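Local atomic coordinates of PpiC-type peptidyl-prolyl cis-trans isomerase (Novosphingobium aromaticivorans, PDB entry 3GPK), a protein that probably catalyses the cis-trans isomerisation of peptidyl-prolyl bonds as a periplasmic folding factor, represented here by its parvulin-like PpiC-type domain. Residues 12-16 with 91-95. Numbering follows the deposited sequence.
With SO4 (sulfate ion), chain C.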
ATOM      1  N   GLU A  12      -3.068  -1.691   1.018  1.00  8.50           N
ATOM      2  CA  GLU A  12      -2.964  -0.260   0.729  1.00  9.43           C
ATOM      3  C   GLU A  12      -3.928   0.602   1.524  1.00  8.92           C
ATOM      4  O   GLU A  12      -5.078   0.228   1.742  1.00 10.07           O
ATOM      5  CB  GLU A  12      -3.212   0.013  -0.770  1.00  8.25           C
ATOM      6  CG  GLU A  12      -3.335   1.516  -1.113  1.00  9.43           C
ATOM      7  CD  GLU A  12      -3.670   1.788  -2.569  1.00 12.96           C
ATOM      8  OE1 GLU A  12      -4.447   1.005  -3.158  1.00 14.78           O
ATOM      9  OE2 GLU A  12      -3.165   2.794  -3.118  1.00 12.67           O
ATOM     10  N   ILE A  13      -3.435   1.752   1.972  1.00  8.79           N
ATOM     11  CA  ILE A  13      -4.252   2.743   2.661  1.00  7.85           C
ATOM     12  C   ILE A  13      -4.081   3.985   1.790  1.00  8.56           C
ATOM     13  O   ILE A  13      -2.974   4.500   1.659  1.00  9.49           O
ATOM     14  CB  ILE A  13      -3.746   3.058   4.088  1.00  8.24           C
ATOM     15  CG1 ILE A  13      -3.938   1.837   5.000  1.00  9.12           C
ATOM     16  CG2 ILE A  13      -4.497   4.270   4.633  1.00  9.48           C
ATOM     17  CD1 ILE A  13      -3.445   2.038   6.433  1.00  8.74           C
ATOM     18  N   PHE A  14      -5.167   4.440   1.176  1.00  7.35           N
ATOM     19  CA  PHE A  14      -5.121   5.607   0.305  1.00  9.17           C
ATOM     20  C   PHE A  14      -5.805   6.815   0.918  1.00  9.69           C
ATOM     21  O   PHE A  14      -6.922   6.710   1.414  1.00  8.94           O
ATOM     22  CB  PHE A  14      -5.790   5.279  -1.030  1.00  9.09           C
ATOM     23  CG  PHE A  14      -6.015   6.477  -1.905  1.00 10.00           C
ATOM     24  CD1 PHE A  14      -4.939   7.171  -2.450  1.00 10.30           C
ATOM     25  CD2 PHE A  14      -7.305   6.928  -2.163  1.00 11.35           C
ATOM     26  CE1 PHE A  14      -5.142   8.299  -3.236  1.00 11.35           C
ATOM     27  CE2 PHE A  14      -7.519   8.055  -2.947  1.00 10.94           C
ATOM     28  CZ  PHE A  14      -6.435   8.743  -3.484  1.00 11.17           C
ATOM     29  N   LEU A  15      -5.128   7.959   0.881  1.00 10.32           N
ATOM     30  CA  LEU A  15      -5.697   9.197   1.401  1.00 11.26           C
ATOM     31  C   LEU A  15      -5.704  10.190   0.248  1.00  9.62           C
ATOM     32  O   LEU A  15      -4.649  10.582  -0.252  1.00  9.54           O
ATOM     33  CB  LEU A  15      -4.857   9.752   2.553  1.00 11.46           C
ATOM     34  CG  LEU A  15      -4.673   8.888   3.804  1.00 13.91           C
ATOM     35  CD1 LEU A  15      -4.062   9.753   4.893  1.00 16.15           C
ATOM     36  CD2 LEU A  15      -6.012   8.327   4.277  1.00 17.45           C
ATOM     37  N   ALA A  16      -6.900  10.577  -0.181  1.00 11.01           N
ATOM     38  CA  ALA A  16      -7.043  11.508  -1.294  1.00 12.33           C
ATOM     39  C   ALA A  16      -6.696  12.931  -0.889  1.00 12.14           C
ATOM     40  O   ALA A  16      -6.935  13.344   0.245  1.00 13.49           O
ATOM     41  CB  ALA A  16      -8.469  11.453  -1.833  1.00 14.12           C
ATOM     42  N   ILE A  91       0.901  10.012  -5.148  1.00 12.57           N
ATOM     43  CA  ILE A  91       0.387   9.574  -6.440  1.00 13.21           C
ATOM     44  C   ILE A  91      -0.472  10.739  -6.909  1.00 14.32           C
ATOM     45  O   ILE A  91      -0.703  11.675  -6.153  1.00 14.58           O
ATOM     46  CB  ILE A  91      -0.449   8.271  -6.361  1.00 12.91           C
ATOM     47  CG1 ILE A  91      -1.621   8.431  -5.390  1.00 12.23           C
ATOM     48  CG2 ILE A  91       0.457   7.114  -5.966  1.00 14.33           C
ATOM     49  CD1 ILE A  91      -2.533   7.228  -5.361  1.00 13.43           C
ATOM     50  N   ARG A  92      -0.949  10.702  -8.146  1.00 16.08           N
ATOM     51  CA  ARG A  92      -1.728  11.825  -8.643  1.00 18.30           C
ATOM     52  C   ARG A  92      -2.850  12.318  -7.733  1.00 17.66           C
ATOM     53  O   ARG A  92      -2.962  13.517  -7.486  1.00 18.23           O
ATOM     54  CB  ARG A  92      -2.299  11.510 -10.027  1.00 21.40           C
ATOM     55  CG  ARG A  92      -1.244  11.276 -11.086  1.00 27.25           C
ATOM     56  CD  ARG A  92      -1.864  11.262 -12.473  1.00 31.23           C
ATOM     57  NE  ARG A  92      -0.863  11.064 -13.516  1.00 36.19           N
ATOM     58  CZ  ARG A  92      -0.183   9.936 -13.693  1.00 37.88           C
ATOM     59  NH1 ARG A  92      -0.400   8.897 -12.894  1.00 38.42           N
ATOM     60  NH2 ARG A  92       0.715   9.847 -14.667  1.00 38.19           N
ATOM     61  N   GLY A  93      -3.665  11.403  -7.222  1.00 15.72           N
ATOM     62  CA  GLY A  93      -4.786  11.803  -6.389  1.00 14.54           C
ATOM     63  C   GLY A  93      -4.608  11.891  -4.885  1.00 11.64           C
ATOM     64  O   GLY A  93      -5.581  12.127  -4.166  1.00 12.99           O
ATOM     65  N   GLY A  94      -3.384  11.709  -4.406  1.00 11.81           N
ATOM     66  CA  GLY A  94      -3.146  11.778  -2.974  1.00 10.36           C
ATOM     67  C   GLY A  94      -1.914  11.008  -2.540  1.00 10.22           C
ATOM     68  O   GLY A  94      -0.862  11.108  -3.175  1.00 10.12           O
ATOM     69  N   PHE A  95      -2.044  10.233  -1.463  1.00  9.52           N
ATOM     70  CA  PHE A  95      -0.930   9.453  -0.927  1.00  8.70           C
ATOM     71  C   PHE A  95      -1.367   8.051  -0.551  1.00  7.46           C
ATOM     72  O   PHE A  95      -2.490   7.845  -0.116  1.00 10.43           O
ATOM     73  CB  PHE A  95      -0.366  10.112   0.330  1.00  9.16           C
ATOM     74  CG  PHE A  95       0.261  11.447   0.088  1.00 10.32           C
ATOM     75  CD1 PHE A  95       1.583  11.539  -0.344  1.00 11.74           C
ATOM     76  CD2 PHE A  95      -0.472  12.613   0.268  1.00 12.43           C
ATOM     77  CE1 PHE A  95       2.171  12.781  -0.595  1.00 14.33           C
ATOM     78  CE2 PHE A  95       0.105  13.861   0.017  1.00 12.30           C
ATOM     79  CZ  PHE A  95       1.429  13.939  -0.414  1.00 13.79           C
TER
HETATM   80  S   SO4 C 600       2.884   7.360 -15.961  1.00 25.91           S
HETATM   81  O1  SO4 C 600       2.680   6.725 -17.279  1.00 28.48           O
HETATM   82  O2  SO4 C 600       1.736   7.052 -15.086  1.00 26.86           O
HETATM   83  O3  SO4 C 600       4.126   6.838 -15.359  1.00 26.81           O
HETATM   84  O4  SO4 C 600       2.993   8.827 -16.115  1.00 27.18           O
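Leu15 and Phe95 form an antiparallel hydrogen-bonded pair: Leu15 N reaches Phe95 O at 2.8 Å in a nearly straight bond (174°), and Phe95 N returns to Leu15 O at 2.9 Å. Three CA-H...O contacts flank them, from Phe14 CA to Phe95 O, Gly94 CA to Leu15 O and Ala16 CA to Gly93 O. The last two belong with the close approach of the backbones at the Ala16-Gly94 non-hydrogen-bonded pair, CA to CA 4.2 Å; a side chain on Gly94 would strike Leu15 O.

The side-chain packing centres on the Phe14 ring. With CG anti to the backbone N (chi1 170°), the ring reaches across to the turn: its CE1 makes an apolar contact with Ile91 CD1 at 3.5 Å, its CZ lies 3.6 Å from Gly93 O, both partners approaching obliquely, and Gly94 N sits at its edge. Cutting Phe14 back to alanine removes the whole ring, and would probably leave Ile91 CD1 without its aromatic partner and open a gap beside the Gly93 carbonyl. Leu15 and Phe95 share the other face of the sheet, packing on helix 22-37, where Phe95 meets Phe26 edge-to-face.

In the turn, Arg92 NH2 donates to sulfate O2 at 3.0 Å and weakly to O4; Thr71 also binds this ion, probably from the crystallisation liquor.

The type I turn Ile91-Gly94 closes a beta hairpin, whose second strand pairs with strand 7-16 as the two central strands of the four-stranded antiparallel parvulin sheet.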